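Local coordinates for protein insecticidal Delta-Endotoxin Cry8Ea1 (Bacillus Thuringiensis, PDB 3EB7) that acts as an insecticidal toxin against the underground larvae of Holotrichia parallela, probably by forming pores in gut-cell membranes as related three-domain Cry toxins do, at residues A[18-23]-A[30-35]; A[142-147]-A[220-225]; A[233-238]-A[442-447]. All coordinates share one frame; numbering follows the deposited sequence.

Interaction 1: A[18-23]-A[30-35]; sequences LGKLGV and VSLYST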
loop_
_atom_site.group_PDB
_atom_site.type_symbol
_atom_site.label_atom_id
_atom_site.label_comp_id
_atom_site.label_asym_id
_atom_site.label_seq_id
_atom_site.Cartn_x
_atom_site.Cartn_y
_atom_site.Cartn_z
ATOM N N LEU A 18 -3.992 3.599 10.364
ATOM C CA LEU A 18 -4.466 4.594 9.427
ATOM C C LEU A 18 -5.649 5.360 10.032
ATOM O O LEU A 18 -5.812 6.551 9.774
ATOM C CB LEU A 18 -4.851 3.903 8.104
ATOM C CG LEU A 18 -4.350 4.326 6.711
ATOM C CD1 LEU A 18 -3.097 5.150 6.684
ATOM C CD2 LEU A 18 -4.200 3.097 5.816
ATOM N N GLY A 19 -6.453 4.690 10.863
ATOM C CA GLY A 19 -7.616 5.303 11.526
ATOM C C GLY A 19 -7.268 6.233 12.679
ATOM O O GLY A 19 -8.094 7.081 13.079
ATOM N N LYS A 20 -6.053 6.090 13.224
ATOM C CA LYS A 20 -5.571 6.946 14.314
ATOM C C LYS A 20 -4.434 7.918 13.925
ATOM O O LYS A 20 -3.813 8.553 14.785
ATOM C CB LYS A 20 -5.079 6.074 15.484
ATOM C CG LYS A 20 -6.115 5.139 16.164
ATOM C CD LYS A 20 -7.366 5.851 16.627
ATOM C CE LYS A 20 -8.406 4.871 17.234
ATOM N NZ LYS A 20 -7.919 4.271 18.503
ATOM N N LEU A 21 -4.126 8.021 12.639
ATOM C CA LEU A 21 -2.967 8.795 12.194
ATOM C C LEU A 21 -3.047 10.253 12.673
ATOM O O LEU A 21 -4.057 10.912 12.487
ATOM C CB LEU A 21 -2.813 8.685 10.670
ATOM C CG LEU A 21 -1.435 8.456 10.058
ATOM C CD1 LEU A 21 -0.663 7.335 10.744
ATOM C CD2 LEU A 21 -1.598 8.150 8.582
ATOM N N GLY A 22 -1.992 10.714 13.357
ATOM C CA GLY A 22 -1.888 12.101 13.843
ATOM C C GLY A 22 -2.710 12.473 15.075
ATOM O O GLY A 22 -2.675 13.624 15.529
ATOM N N VAL A 23 -3.451 11.522 15.637
ATOM C CA VAL A 23 -4.282 11.841 16.814
ATOM C C VAL A 23 -3.402 12.031 18.070
ATOM O O VAL A 23 -2.593 11.153 18.390
ATOM C CB VAL A 23 -5.397 10.772 17.018
ATOM C CG1 VAL A 23 -6.167 11.022 18.292
ATOM C CG2 VAL A 23 -6.354 10.774 15.807
ATOM N N VAL A 30 -4.508 4.850 23.952
ATOM C CA VAL A 30 -4.633 3.692 24.847
ATOM C C VAL A 30 -5.397 2.574 24.137
ATOM O O VAL A 30 -4.985 1.403 24.155
ATOM C CB VAL A 30 -5.298 4.086 26.175
ATOM C CG1 VAL A 30 -5.711 2.845 26.999
ATOM C CG2 VAL A 30 -4.342 4.956 26.966
ATOM N N SER A 31 -6.480 2.971 23.480
ATOM C CA SER A 31 -7.298 2.118 22.661
ATOM C C SER A 31 -6.523 1.435 21.504
ATOM O O SER A 31 -6.749 0.258 21.187
ATOM C CB SER A 31 -8.461 2.977 22.123
ATOM O OG SER A 31 -9.058 2.394 20.965
ATOM N N LEU A 32 -5.638 2.198 20.866
ATOM C CA LEU A 32 -4.759 1.731 19.808
ATOM C C LEU A 32 -3.782 0.657 20.305
ATOM O O LEU A 32 -3.677 -0.396 19.700
ATOM C CB LEU A 32 -3.990 2.934 19.229
ATOM C CG LEU A 32 -2.841 2.703 18.246
ATOM C CD1 LEU A 32 -3.299 1.857 17.023
ATOM C CD2 LEU A 32 -2.299 4.058 17.796
ATOM N N TYR A 33 -3.057 0.939 21.381
ATOM C CA TYR A 33 -2.151 -0.026 22.035
ATOM C C TYR A 33 -2.864 -1.296 22.462
ATOM O O TYR A 33 -2.324 -2.403 22.345
ATOM C CB TYR A 33 -1.464 0.587 23.267
ATOM C CG TYR A 33 -0.201 1.323 22.934
ATOM C CD1 TYR A 33 -0.076 2.701 23.145
ATOM C CD2 TYR A 33 0.864 0.651 22.372
ATOM C CE1 TYR A 33 1.091 3.390 22.808
ATOM C CE2 TYR A 33 2.034 1.318 22.036
ATOM C CZ TYR A 33 2.140 2.687 22.251
ATOM O OH TYR A 33 3.328 3.284 21.906
ATOM N N SER A 34 -4.079 -1.128 22.970
ATOM C CA SER A 34 -4.919 -2.271 23.296
ATOM C C SER A 34 -5.153 -3.221 22.082
ATOM O O SER A 34 -4.989 -4.446 22.175
ATOM C CB SER A 34 -6.244 -1.784 23.854
ATOM O OG SER A 34 -6.951 -2.931 24.251
ATOM N N THR A 35 -5.521 -2.632 20.952
ATOM C CA THR A 35 -5.673 -3.350 19.695
ATOM C C THR A 35 -4.343 -3.933 19.222
ATOM O O THR A 35 -4.294 -5.113 18.921
ATOM C CB THR A 35 -6.347 -2.453 18.628
ATOM O OG1 THR A 35 -7.662 -2.137 19.077
ATOM C CG2 THR A 35 -6.446 -3.129 17.300
#

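Interaction 2: A[142-147]-A[220-225]; sequences LHLLLL and TLFPMY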
loop_
_atom_site.group_PDB
_atom_site.type_symbol
_atom_site.label_atom_id
_atom_site.label_comp_id
_atom_site.label_asym_id
_atom_site.label_seq_id
_atom_site.Cartn_x
_atom_site.Cartn_y
_atom_site.Cartn_z
ATOM N N LEU A 142 6.422 -0.457 15.911
ATOM C CA LEU A 142 6.164 -0.323 17.334
ATOM C C LEU A 142 7.090 0.678 18.026
ATOM O O LEU A 142 6.623 1.509 18.838
ATOM C CB LEU A 142 6.236 -1.685 18.021
ATOM C CG LEU A 142 5.061 -2.626 17.770
ATOM C CD1 LEU A 142 5.333 -3.990 18.447
ATOM C CD2 LEU A 142 3.692 -2.025 18.212
ATOM N N HIS A 143 8.388 0.595 17.688
ATOM C CA HIS A 143 9.413 1.450 18.288
ATOM C C HIS A 143 9.195 2.925 17.983
ATOM O O HIS A 143 9.289 3.753 18.883
ATOM C CB HIS A 143 10.834 1.008 17.880
ATOM C CG HIS A 143 11.910 1.660 18.695
ATOM N ND1 HIS A 143 13.211 1.784 18.261
ATOM C CD2 HIS A 143 11.857 2.265 19.913
ATOM C CE1 HIS A 143 13.918 2.404 19.187
ATOM N NE2 HIS A 143 13.118 2.710 20.198
ATOM N N LEU A 144 8.858 3.262 16.741
ATOM C CA LEU A 144 8.537 4.634 16.366
ATOM C C LEU A 144 7.226 5.168 16.954
ATOM O O LEU A 144 7.085 6.396 17.180
ATOM C CB LEU A 144 8.469 4.748 14.836
ATOM C CG LEU A 144 9.718 4.360 14.035
ATOM C CD1 LEU A 144 9.455 4.442 12.528
ATOM C CD2 LEU A 144 10.915 5.244 14.448
ATOM N N LEU A 145 6.240 4.295 17.180
ATOM C CA LEU A 145 5.027 4.741 17.850
ATOM C C LEU A 145 5.287 5.053 19.328
ATOM O O LEU A 145 4.608 5.921 19.926
ATOM C CB LEU A 145 3.975 3.663 17.775
ATOM C CG LEU A 145 3.222 3.441 16.473
ATOM C CD1 LEU A 145 2.650 2.028 16.510
ATOM C CD2 LEU A 145 2.103 4.522 16.346
ATOM N N LEU A 146 6.257 4.343 19.909
ATOM C CA LEU A 146 6.621 4.491 21.304
ATOM C C LEU A 146 7.280 5.852 21.483
ATOM O O LEU A 146 6.881 6.656 22.342
ATOM C CB LEU A 146 7.597 3.379 21.730
ATOM C CG LEU A 146 7.974 3.422 23.212
ATOM C CD1 LEU A 146 6.821 3.000 24.067
ATOM C CD2 LEU A 146 9.172 2.557 23.515
ATOM N N LEU A 147 8.274 6.122 20.644
ATOM C CA LEU A 147 8.945 7.417 20.616
ATOM C C LEU A 147 7.985 8.583 20.405
ATOM O O LEU A 147 8.228 9.680 20.892
ATOM C CB LEU A 147 10.077 7.406 19.589
ATOM C CG LEU A 147 11.510 7.040 20.070
ATOM C CD1 LEU A 147 11.673 6.498 21.509
ATOM C CD2 LEU A 147 12.113 6.090 19.100
ATOM N N THR A 220 5.452 3.164 5.003
ATOM C CA THR A 220 4.938 4.391 4.371
ATOM C C THR A 220 4.346 5.347 5.424
ATOM O O THR A 220 4.399 6.574 5.260
ATOM C CB THR A 220 3.869 4.068 3.255
ATOM O OG1 THR A 220 4.433 3.181 2.303
ATOM C CG2 THR A 220 3.427 5.316 2.506
ATOM N N LEU A 221 3.808 4.792 6.511
ATOM C CA LEU A 221 3.126 5.609 7.515
ATOM C C LEU A 221 4.088 6.204 8.566
ATOM O O LEU A 221 3.701 7.109 9.330
ATOM C CB LEU A 221 1.998 4.803 8.178
ATOM C CG LEU A 221 0.975 4.129 7.238
ATOM C CD1 LEU A 221 0.030 3.273 8.031
ATOM C CD2 LEU A 221 0.163 5.195 6.500
ATOM N N PHE A 222 5.337 5.699 8.589
ATOM C CA PHE A 222 6.341 6.110 9.597
ATOM C C PHE A 222 6.500 7.630 9.774
ATOM O O PHE A 222 6.650 8.094 10.906
ATOM C CB PHE A 222 7.719 5.474 9.330
ATOM C CG PHE A 222 7.790 3.984 9.622
ATOM C CD1 PHE A 222 8.927 3.256 9.257
ATOM C CD2 PHE A 222 6.729 3.309 10.271
ATOM C CE1 PHE A 222 9.027 1.911 9.509
ATOM C CE2 PHE A 222 6.833 1.946 10.544
ATOM C CZ PHE A 222 7.973 1.245 10.146
ATOM N N PRO A 223 6.514 8.407 8.658
ATOM C CA PRO A 223 6.677 9.877 8.816
ATOM C C PRO A 223 5.555 10.559 9.576
ATOM O O PRO A 223 5.761 11.630 10.175
ATOM C CB PRO A 223 6.698 10.391 7.357
ATOM C CG PRO A 223 7.093 9.168 6.530
ATOM C CD PRO A 223 6.458 8.012 7.231
ATOM N N MET A 224 4.364 9.977 9.548
ATOM C CA MET A 224 3.229 10.600 10.219
ATOM C C MET A 224 3.230 10.316 11.725
ATOM O O MET A 224 2.315 10.764 12.446
ATOM C CB MET A 224 1.902 10.225 9.571
ATOM C CG MET A 224 1.591 10.944 8.245
ATOM S SD MET A 224 2.704 10.423 6.903
ATOM C CE MET A 224 1.864 8.962 6.273
ATOM N N TYR A 225 4.252 9.599 12.209
ATOM C CA TYR A 225 4.434 9.451 13.668
ATOM C C TYR A 225 5.211 10.610 14.264
ATOM O O TYR A 225 5.391 10.672 15.480
ATOM C CB TYR A 225 5.142 8.161 14.034
ATOM C CG TYR A 225 4.468 6.907 13.567
ATOM C CD1 TYR A 225 5.200 5.707 13.479
ATOM C CD2 TYR A 225 3.094 6.909 13.190
ATOM C CE1 TYR A 225 4.608 4.544 13.050
ATOM C CE2 TYR A 225 2.478 5.744 12.739
ATOM C CZ TYR A 225 3.254 4.560 12.678
ATOM O OH TYR A 225 2.672 3.415 12.256
#

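Interaction 3: A[233-238]-A[442-447]; sequences ETKAQL and TVYSDK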
loop_
_atom_site.group_PDB
_atom_site.type_symbol
_atom_site.label_atom_id
_atom_site.label_comp_id
_atom_site.label_asym_id
_atom_site.label_seq_id
_atom_site.Cartn_x
_atom_site.Cartn_y
_atom_site.Cartn_z
ATOM N N GLU A 233 -4.794 15.106 13.450
ATOM C CA GLU A 233 -5.342 14.067 12.593
ATOM C C GLU A 233 -4.979 14.252 11.105
ATOM O O GLU A 233 -5.174 15.344 10.525
ATOM C CB GLU A 233 -6.854 14.017 12.800
ATOM C CG GLU A 233 -7.519 12.882 12.053
ATOM C CD GLU A 233 -8.836 12.478 12.684
ATOM O OE1 GLU A 233 -9.730 12.018 11.929
ATOM O OE2 GLU A 233 -8.963 12.623 13.935
ATOM N N THR A 234 -4.460 13.178 10.510
ATOM C CA THR A 234 -3.997 13.163 9.111
ATOM C C THR A 234 -4.654 12.066 8.255
ATOM O O THR A 234 -4.716 10.916 8.674
ATOM C CB THR A 234 -2.459 12.955 9.070
ATOM O OG1 THR A 234 -1.845 14.024 9.787
ATOM C CG2 THR A 234 -1.906 12.918 7.623
ATOM N N LYS A 235 -5.107 12.432 7.045
ATOM C CA LYS A 235 -5.654 11.476 6.075
ATOM C C LYS A 235 -4.597 11.016 5.062
ATOM O O LYS A 235 -4.377 11.703 4.064
ATOM C CB LYS A 235 -6.850 12.075 5.305
ATOM C CG LYS A 235 -8.114 12.411 6.112
ATOM C CD LYS A 235 -8.661 11.235 6.975
ATOM C CE LYS A 235 -9.118 10.042 6.136
ATOM N NZ LYS A 235 -10.597 9.877 6.142
ATOM N N ALA A 236 -3.970 9.861 5.305
ATOM C CA ALA A 236 -3.013 9.262 4.348
ATOM C C ALA A 236 -3.668 8.307 3.311
ATOM O O ALA A 236 -4.645 7.654 3.599
ATOM C CB ALA A 236 -1.841 8.546 5.080
ATOM N N GLN A 237 -3.089 8.240 2.114
ATOM C CA GLN A 237 -3.587 7.382 1.040
ATOM C C GLN A 237 -2.455 6.532 0.498
ATOM O O GLN A 237 -1.389 7.053 0.176
ATOM C CB GLN A 237 -4.115 8.246 -0.121
ATOM C CG GLN A 237 -4.998 9.382 0.320
ATOM C CD GLN A 237 -5.841 9.926 -0.790
ATOM O OE1 GLN A 237 -6.671 9.217 -1.357
ATOM N NE2 GLN A 237 -5.634 11.185 -1.123
ATOM N N LEU A 238 -2.703 5.236 0.327
ATOM C CA LEU A 238 -1.743 4.344 -0.362
ATOM C C LEU A 238 -2.249 4.125 -1.761
ATOM O O LEU A 238 -3.285 3.495 -1.932
ATOM C CB LEU A 238 -1.613 2.998 0.368
ATOM C CG LEU A 238 -1.229 3.044 1.846
ATOM C CD1 LEU A 238 -1.194 1.641 2.448
ATOM C CD2 LEU A 238 0.118 3.687 2.004
ATOM N N THR A 442 -11.228 14.183 -1.452
ATOM C CA THR A 442 -11.898 14.996 -0.452
ATOM C C THR A 442 -10.864 15.778 0.322
ATOM O O THR A 442 -9.838 15.233 0.694
ATOM C CB THR A 442 -12.726 14.111 0.520
ATOM O OG1 THR A 442 -13.728 13.422 -0.228
ATOM C CG2 THR A 442 -13.428 14.926 1.624
ATOM N N VAL A 443 -11.160 17.054 0.563
ATOM C CA VAL A 443 -10.344 17.944 1.406
ATOM C C VAL A 443 -11.149 18.226 2.671
ATOM O O VAL A 443 -12.283 18.748 2.596
ATOM C CB VAL A 443 -9.977 19.271 0.647
ATOM C CG1 VAL A 443 -9.077 20.192 1.480
ATOM C CG2 VAL A 443 -9.280 18.946 -0.656
ATOM N N TYR A 444 -10.556 17.852 3.809
ATOM C CA TYR A 444 -11.137 18.041 5.142
ATOM C C TYR A 444 -10.796 19.387 5.779
ATOM O O TYR A 444 -9.664 19.852 5.666
ATOM C CB TYR A 444 -10.725 16.898 6.092
ATOM C CG TYR A 444 -11.095 15.549 5.516
ATOM C CD1 TYR A 444 -10.194 14.847 4.717
ATOM C CD2 TYR A 444 -12.368 15.001 5.727
ATOM C CE1 TYR A 444 -10.536 13.622 4.145
ATOM C CE2 TYR A 444 -12.718 13.790 5.167
ATOM C CZ TYR A 444 -11.797 13.103 4.377
ATOM O OH TYR A 444 -12.138 11.896 3.822
ATOM N N SER A 445 -11.768 19.991 6.454
ATOM C CA SER A 445 -11.568 21.283 7.107
ATOM C C SER A 445 -10.773 21.111 8.375
ATOM O O SER A 445 -10.190 22.053 8.870
ATOM C CB SER A 445 -12.900 21.894 7.520
ATOM O OG SER A 445 -13.775 21.950 6.428
ATOM N N ASP A 446 -10.818 19.916 8.938
ATOM C CA ASP A 446 -10.324 19.704 10.279
ATOM C C ASP A 446 -9.192 18.669 10.373
ATOM O O ASP A 446 -8.821 18.236 11.453
ATOM C CB ASP A 446 -11.508 19.422 11.239
ATOM C CG ASP A 446 -12.250 18.094 10.956
ATOM O OD1 ASP A 446 -12.257 17.544 9.811
ATOM O OD2 ASP A 446 -12.857 17.584 11.935
ATOM N N LYS A 447 -8.632 18.304 9.226
ATOM C CA LYS A 447 -7.547 17.337 9.135
ATOM C C LYS A 447 -6.482 17.870 8.150
ATOM O O LYS A 447 -6.771 18.748 7.337
ATOM C CB LYS A 447 -8.103 16.018 8.607
ATOM C CG LYS A 447 -9.023 15.344 9.575
ATOM C CD LYS A 447 -9.912 14.317 8.891
ATOM C CE LYS A 447 -11.155 14.004 9.753
ATOM N NZ LYS A 447 -11.473 12.541 9.776
#

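Interaction 1: A[18-23]-A[30-35]
Lys20 meets Ser31 and Leu32 without any flat side chain taking part, so the contact has no ring face or edge. It rests on a lysine chain, a hydroxyl and a methyl. Lys20 reaches across, and its chain bends at chi2 (-53°) and again at chi4. Its NZ comes to 3.3 Å from Ser31 OG, a weak hydrogen bond. The stronger partner of this ammonium is the carbonyl oxygen of Pro28, close by on the same helix as Ser31. Nearer the backbone, Lys20 CB lies 4.1 Å from Leu32 CD2. The two residues are also the nearest in backbone, with Lys20 CA 7.6 Å from Leu32 CA. The motif is a helical hairpin: helix 2-20 turns back into helix 26-40 within the N-terminal helical domain of a Cry toxin. A type II beta turn from Lys20 to Val23 begins the reversal, closed by Val23 N to Lys20 O at 3.1 Å. Gly22 takes the positive phi of that turn, 76°. The segments bury 129 Å² between them. Ser31 is exposed and Lys20 partly so, while Leu32 is buried and also packs on Thr16 of helix 2-20.

Interaction 2: A[142-147]-A[220-225]
Leu144 and Leu145, neighbours on one helix, push two bumps against the rings of Phe222 and Tyr225. Leu144 carries the first. Its CD1 methyl sits over one face of the Phe222 ring, 3.6 Å from the centroid and 20° off the normal. It lies toward the CG side, and the approach to Phe222 CG is close at 3.4 Å. The two side chains cross at about a right angle. The CD1 methyl makes the contact.

Tyr225 fits into the corner between the two leucines. Leu144 CB meets the ring at its edge, in plane, 3.7 Å from Tyr225 CD1. Leu145 covers a face instead. Its CB does not aim straight at the other segment, but CD2 swings in to stand 3.9 Å from the Tyr225 centroid, 14° off the normal. Beside it, Leu145 CG lies 3.9 Å from Tyr225 CE1. The opposite face of that ring lies against its own segment, under Leu221 O and Phe222 CA. Tyr225 is held between helix 133-153 and its own 3-10 segment. A chi1 of -58°, with CG opposite the carbonyl carbon, carries the ring toward Leu145.

All four side chains are buried, and the fit is apolar apart from the phenol. Tyr225 OH bonds to Asn141 ND2, one turn back on the leucine helix. Gln171 NE2 bonds to both Leu144 O and Tyr225 O, so helix 161-191 joins the two backbones. That helix covers Leu144 through Leu174 and Tyr178, and Tyr225 packs on Ile17 of helix 2-20. The 3-10 segment 222-225, just after helix 198-220, is packed among three helices of the bundle.

Interaction 3: A[233-238]-A[442-447]
The short strand 234-235, which follows the helical domain, joins a sheet of the C-terminal beta domain, and here Glu233 and Lys235 meet Tyr444 and Lys447. The main bond is a salt bridge, with Lys447 NZ 2.8 Å from Glu233 OE1. The ammonium comes to the anti side of the carboxylate, 30° out of its plane. The two chains run side by side in the same direction, and Glu233 CG lies 3.8 Å from Lys447 CG. Lys447 stays fairly straight until chi4 (-138°), which turns NZ to the oxygen. At the backbone, Lys447 CA makes a CH...O contact with Glu233 O at 3.4 Å.

Lys235 crosses Tyr444 at about a right angle. Its CG approaches the ring obliquely, 3.3 Å from Tyr444 CE1. Bends at chi2, chi3 and chi4 curl the chain toward the phenol oxygen, and NZ makes a weak hydrogen bond of 3.4 Å to Tyr444 OH. Lys235 NZ stands 4.6 Å from Lys447 NZ, a closeness that Glu233 probably eases. Strand 448-452 runs parallel to 234-235, with backbone bonds from Ile448 to Glu233 and Lys235. Strand 442-443 belongs to a second sheet, where it pairs with strand 482-491.

In the fold
From the N terminus, interaction 1 comes first and closes the short turn between helices 2-20 and 26-40. Interaction 2 then brings the end of the helical domain back to helix 133-153, closing 72 residues. Interaction 3 spans 203 residues, about half of them beta strand, and joins the segment after the helices to the C-terminal domain. The three follow in series; none nests or crosses. They still touch. Leu21 O is 3.0 Å from Thr234 N, a probable hydrogen bond, so the first hairpin reaches the strand of interaction 3. Leu18 packs on Leu221, and Met224 packs on Ala236, joining 220-225 to both other contacts.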